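Local coordinates for 2-hydroxyhepta-2,4-diene-1,7-dioate isomerase (Mycobacterium marinum, PDB 3QDF), which binds zinc and probably acts as an isomerase or acetylpyruvate hydrolase of the fumarylacetoacetate hydrolase family, at residues 204-207 with 208-211; 25-28 with 29-32. One frame throughout, in Å; residues are numbered along the deposited sequence.

Interaction 1. Residues 204-207 with 208-211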
ATOM      1  N   ALA A 204       7.599 -14.007   3.783  1.00 27.42           N
ATOM      2  CA  ALA A 204       8.054 -14.421   2.453  1.00 28.23           C
ATOM      3  C   ALA A 204       8.789 -13.300   1.737  1.00 27.63           C
ATOM      4  O   ALA A 204       8.838 -12.180   2.222  1.00 27.89           O
ATOM      5  CB  ALA A 204       6.861 -14.919   1.610  1.00 27.42           C
ATOM      6  N   ARG A 205       9.382 -13.605   0.592  1.00 28.62           N
ATOM      7  CA  ARG A 205      10.123 -12.602  -0.179  1.00 28.30           C
ATOM      8  C   ARG A 205       9.402 -12.339  -1.497  1.00 27.62           C
ATOM      9  O   ARG A 205       8.801 -13.253  -2.075  1.00 27.79           O
ATOM     10  CB  ARG A 205      11.569 -13.051  -0.422  1.00 29.19           C
ATOM     11  CG  ARG A 205      12.323 -13.469   0.839  1.00 30.82           C
ATOM     12  CD  ARG A 205      13.813 -13.646   0.555  1.00 31.51           C
ATOM     13  NE  ARG A 205      14.438 -12.351   0.279  1.00 30.87           N
ATOM     14  CZ  ARG A 205      14.851 -11.494   1.212  1.00 33.23           C
ATOM     15  NH1 ARG A 205      15.390 -10.326   0.858  1.00 31.24           N
ATOM     16  NH2 ARG A 205      14.726 -11.789   2.504  1.00 33.42           N
ATOM     17  N   THR A 206       9.459 -11.096  -1.966  1.00 26.61           N
ATOM     18  CA  THR A 206       8.843 -10.716  -3.231  1.00 26.48           C
ATOM     19  C   THR A 206       9.459 -11.462  -4.428  1.00 28.24           C
ATOM     20  O   THR A 206       8.876 -11.465  -5.506  1.00 27.82           O
ATOM     21  CB  THR A 206       8.919  -9.191  -3.471  1.00 25.67           C
ATOM     22  OG1 THR A 206      10.295  -8.779  -3.519  1.00 26.86           O
ATOM     23  CG2 THR A 206       8.192  -8.435  -2.341  1.00 23.63           C
ATOM     24  N   SER A 207      10.614 -12.118  -4.232  1.00 29.22           N
ATOM     25  CA  SER A 207      11.217 -12.933  -5.288  1.00 30.70           C
ATOM     26  C   SER A 207      10.375 -14.180  -5.590  1.00 31.25           C
ATOM     27  O   SER A 207      10.625 -14.881  -6.574  1.00 31.91           O
ATOM     28  CB  SER A 207      12.662 -13.331  -4.953  1.00 31.74           C
ATOM     29  OG  SER A 207      12.752 -13.906  -3.661  1.00 33.36           O
ATOM     30  N   LEU A 208       9.375 -14.438  -4.749  1.00 31.04           N
ATOM     31  CA  LEU A 208       8.439 -15.547  -4.974  1.00 31.57           C
ATOM     32  C   LEU A 208       7.193 -15.144  -5.765  1.00 30.35           C
ATOM     33  O   LEU A 208       6.288 -15.969  -5.962  1.00 30.96           O
ATOM     34  CB  LEU A 208       8.038 -16.190  -3.641  1.00 32.39           C
ATOM     35  CG  LEU A 208       9.142 -16.881  -2.819  1.00 35.26           C
ATOM     36  CD1 LEU A 208       8.595 -17.250  -1.443  1.00 36.96           C
ATOM     37  CD2 LEU A 208       9.706 -18.138  -3.520  1.00 36.98           C
ATOM     38  N   MET A 209       7.127 -13.886  -6.205  1.00 28.70           N
ATOM     39  CA  MET A 209       6.025 -13.440  -7.071  1.00 27.46           C
ATOM     40  C   MET A 209       6.049 -14.171  -8.400  1.00 27.19           C
ATOM     41  O   MET A 209       7.107 -14.296  -9.023  1.00 27.96           O
ATOM     42  CB  MET A 209       6.059 -11.923  -7.306  1.00 26.32           C
ATOM     43  CG  MET A 209       5.688 -11.111  -6.065  1.00 27.48           C
ATOM     44  SD  MET A 209       6.148  -9.354  -6.152  1.00 32.30           S
ATOM     45  CE  MET A 209       4.966  -8.773  -7.355  1.00 25.94           C
ATOM     46  N   ILE A 210       4.875 -14.644  -8.819  1.00 26.65           N
ATOM     47  CA  ILE A 210       4.686 -15.320 -10.100  1.00 27.12           C
ATOM     48  C   ILE A 210       4.904 -14.296 -11.232  1.00 26.98           C
ATOM     49  O   ILE A 210       5.687 -14.527 -12.140  1.00 28.23           O
ATOM     50  CB  ILE A 210       3.272 -16.004 -10.162  1.00 27.27           C
ATOM     51  CG1 ILE A 210       3.169 -17.101  -9.083  1.00 27.37           C
ATOM     52  CG2 ILE A 210       2.981 -16.580 -11.551  1.00 27.83           C
ATOM     53  CD1 ILE A 210       1.725 -17.514  -8.750  1.00 26.03           C
ATOM     54  N   HIS A 211       4.244 -13.151 -11.138  1.00 25.61           N
ATOM     55  CA  HIS A 211       4.431 -12.069 -12.100  1.00 25.43           C
ATOM     56  C   HIS A 211       5.111 -10.927 -11.375  1.00 24.31           C
ATOM     57  O   HIS A 211       4.616 -10.466 -10.346  1.00 23.84           O
ATOM     58  CB  HIS A 211       3.066 -11.629 -12.616  1.00 25.04           C
ATOM     59  CG  HIS A 211       2.252 -12.758 -13.183  1.00 26.80           C
ATOM     60  ND1 HIS A 211       2.513 -13.314 -14.417  1.00 27.79           N
ATOM     61  CD2 HIS A 211       1.208 -13.455 -12.668  1.00 26.46           C
ATOM     62  CE1 HIS A 211       1.642 -14.280 -14.655  1.00 28.09           C
ATOM     63  NE2 HIS A 211       0.841 -14.387 -13.608  1.00 27.51           N
TER
HETATM   64  O   HOH W   1       8.858 -16.521  -8.809  1.00 31.11           O
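The flat backbone carbonyls of Arg205 and Thr206 are each met from above one face by a backbone N-H three residues further on. Leu208 N approaches Arg205 O at 3.0 Å, standing 45° out of the carbonyl plane. Met209 N is 3.1 Å from Thr206 O and stands further out still, at 61°. Neither donor lies on a lone pair, though both hydrogens aim nearly straight at oxygen. Met209 also lays its side chain against the second carbonyl, with CG 3.3 Å from Thr206 O. With CG beside its own backbone N (chi1 -71°) and the next bond extended, SD packs 3.9 Å from Thr206 CB; an unbranched thioether suits this close path. These consecutive bonds make a short 3-10 turn that ends strand 199-205, an edge strand of a five-stranded sheet within this chain, before helix 213-223. Leu208 turns its branched end back along the strand, CD1 reaching Ala204 CB at 4.2 Å, where a small methyl leaves room for it. Thr206 is buried, and its OG1 is satisfied by hydrogen bonds to Pro187 O and Leu190 N. The hydroxyl of Ser207 bonds to Asp189; Arg205 forms salt bridges through NE to Asp189 and through NH1 to Glu254, and its side chain lies near the zinc ligand Glu191. A water donates to Met209 O at 2.8 Å and, at greater length, to Ser207 O.

Interaction 2. Residues 25-28 with 29-32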
ATOM      1  N   LEU A  25      15.471   4.489   9.499  1.00 33.55           N
ATOM      2  CA  LEU A  25      14.220   3.727   9.572  1.00 33.52           C
ATOM      3  C   LEU A  25      13.861   3.206  10.976  1.00 34.50           C
ATOM      4  O   LEU A  25      12.680   3.113  11.323  1.00 33.96           O
ATOM      5  CB  LEU A  25      14.292   2.551   8.609  1.00 33.61           C
ATOM      6  CG  LEU A  25      13.005   1.815   8.271  1.00 34.07           C
ATOM      7  CD1 LEU A  25      11.942   2.793   7.778  1.00 33.69           C
ATOM      8  CD2 LEU A  25      13.310   0.787   7.200  1.00 36.77           C
ATOM      9  N   ASP A  26      14.871   2.869  11.778  1.00 35.01           N
ATOM     10  CA  ASP A  26      14.602   2.275  13.088  1.00 36.08           C
ATOM     11  C   ASP A  26      14.332   3.318  14.189  1.00 36.94           C
ATOM     12  O   ASP A  26      14.251   2.967  15.360  1.00 38.12           O
ATOM     13  CB  ASP A  26      15.744   1.350  13.487  1.00 36.43           C
ATOM     14  CG  ASP A  26      17.040   2.091  13.729  1.00 36.86           C
ATOM     15  OD1 ASP A  26      17.047   3.344  13.798  1.00 35.68           O
ATOM     16  OD2 ASP A  26      18.070   1.410  13.870  1.00 37.99           O
ATOM     17  N   ASN A  27      14.231   4.596  13.810  1.00 36.81           N
ATOM     18  CA  ASN A  27      13.830   5.644  14.742  1.00 37.41           C
ATOM     19  C   ASN A  27      12.789   6.578  14.119  1.00 37.11           C
ATOM     20  O   ASN A  27      13.090   7.758  13.883  1.00 36.66           O
ATOM     21  CB  ASN A  27      15.052   6.442  15.212  1.00 38.56           C
ATOM     22  CG  ASN A  27      14.748   7.339  16.408  1.00 39.03           C
ATOM     23  OD1 ASN A  27      13.610   7.430  16.873  1.00 39.52           O
ATOM     24  ND2 ASN A  27      15.769   8.002  16.906  1.00 39.99           N
ATOM     25  N   PRO A  28      11.564   6.058  13.855  1.00 36.94           N
ATOM     26  CA  PRO A  28      10.571   6.898  13.171  1.00 36.84           C
ATOM     27  C   PRO A  28      10.253   8.204  13.915  1.00 37.98           C
ATOM     28  O   PRO A  28      10.015   9.208  13.258  1.00 38.12           O
ATOM     29  CB  PRO A  28       9.329   5.996  13.049  1.00 36.23           C
ATOM     30  CG  PRO A  28       9.797   4.601  13.394  1.00 36.98           C
ATOM     31  CD  PRO A  28      11.004   4.752  14.263  1.00 36.82           C
ATOM     32  N   GLY A  29      10.299   8.203  15.252  1.00 39.64           N
ATOM     33  CA  GLY A  29      10.041   9.417  16.061  1.00 40.41           C
ATOM     34  C   GLY A  29      10.925  10.615  15.708  1.00 40.91           C
ATOM     35  O   GLY A  29      10.431  11.750  15.507  1.00 41.40           O
ATOM     36  N   ALA A  30      12.231  10.352  15.616  1.00 40.27           N
ATOM     37  CA  ALA A  30      13.240  11.364  15.312  1.00 39.75           C
ATOM     38  C   ALA A  30      13.439  11.642  13.802  1.00 37.83           C
ATOM     39  O   ALA A  30      14.370  12.353  13.406  1.00 37.91           O
ATOM     40  CB  ALA A  30      14.567  10.986  15.970  1.00 40.48           C
ATOM     41  N   MET A  31      12.567  11.086  12.967  1.00 35.55           N
ATOM     42  CA  MET A  31      12.612  11.349  11.536  1.00 33.65           C
ATOM     43  C   MET A  31      12.147  12.785  11.273  1.00 33.08           C
ATOM     44  O   MET A  31      11.381  13.359  12.056  1.00 33.46           O
ATOM     45  CB  MET A  31      11.742  10.348  10.772  1.00 32.41           C
ATOM     46  CG  MET A  31      12.366   8.966  10.541  1.00 32.44           C
ATOM     47  SD  MET A  31      11.193   7.919   9.631  1.00 30.44           S
ATOM     48  CE  MET A  31      12.214   6.541   9.168  1.00 30.84           C
ATOM     49  N   THR A  32      12.649  13.375  10.200  1.00 32.38           N
ATOM     50  CA  THR A  32      12.284  14.748   9.833  1.00 32.88           C
ATOM     51  C   THR A  32      11.333  14.695   8.635  1.00 31.02           C
ATOM     52  O   THR A  32      11.635  14.043   7.637  1.00 31.03           O
ATOM     53  CB  THR A  32      13.521  15.572   9.451  1.00 33.55           C
ATOM     54  OG1 THR A  32      14.472  15.523  10.517  1.00 35.94           O
ATOM     55  CG2 THR A  32      13.145  17.029   9.185  1.00 35.58           C
TER
HETATM   56  O   HOH W   2      10.634   6.079  17.362  1.00 32.84           O
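Met31 reaches back to Leu25 because its chain, with CG opposite the carbonyl carbon (chi1 -79°), runs fully extended from there to the terminal methyl. That methyl, CE, ends 3.5 Å from Leu25 CA and 4.0 Å from Leu25 CD1, the two side chains lying alongside each other and pointing the same way. On the way, Met31 SD passes 3.7 Å from Pro28 CA. An unbranched methionine is long enough for this span and needs no polar partner at its end. Asn27 places its CG away from its own N (chi1 -167°), which brings the amide alongside Ala30: OD1 takes a long, weak hydrogen bond from Ala30 N at 3.5 Å, while ND2 sits 3.4 Å from Ala30 CB. Ala30 N also makes a weak bond to Asn27 O, spanning a turn in which Pro28, its phi fixed by the ring, suits the second position. The firmer link is Met31 N to Pro28 O at 3.2 Å; it closes an overlapping type I beta turn with Gly29 and Ala30 as the middle residues. A water accepting from Gly29 N at 3.0 Å donates weakly to Asn27 OD1. Both turns belong to the loop of a hairpin between antiparallel strands 15-22 and 32-38, paired at Thr32 and Glu22, and Leu25 and Met31 touch Arg6 of strand 6-12 and Trp180 of strand 175-182.

Overall arrangement
Coming from the N terminus, the chain first meets interaction 2, which shapes the loop of the hairpin between strands 15-22 and 32-38 and so joins these two strands of the Rv2993c-like N-terminal region. Interaction 1 follows far later, in the part of the chain that belongs to the fumarylacetoacetate hydrolase family, where it links edge strand 199-205 to the approach to helix 213-223. The two are strictly in series: each closes a short turn within one continuous run, and neither nests in nor crosses the other. The centres of interactions 1 and 2 are about 29 Å apart, and they do not touch. Interaction 1 lies nearer the zinc ligand Glu191.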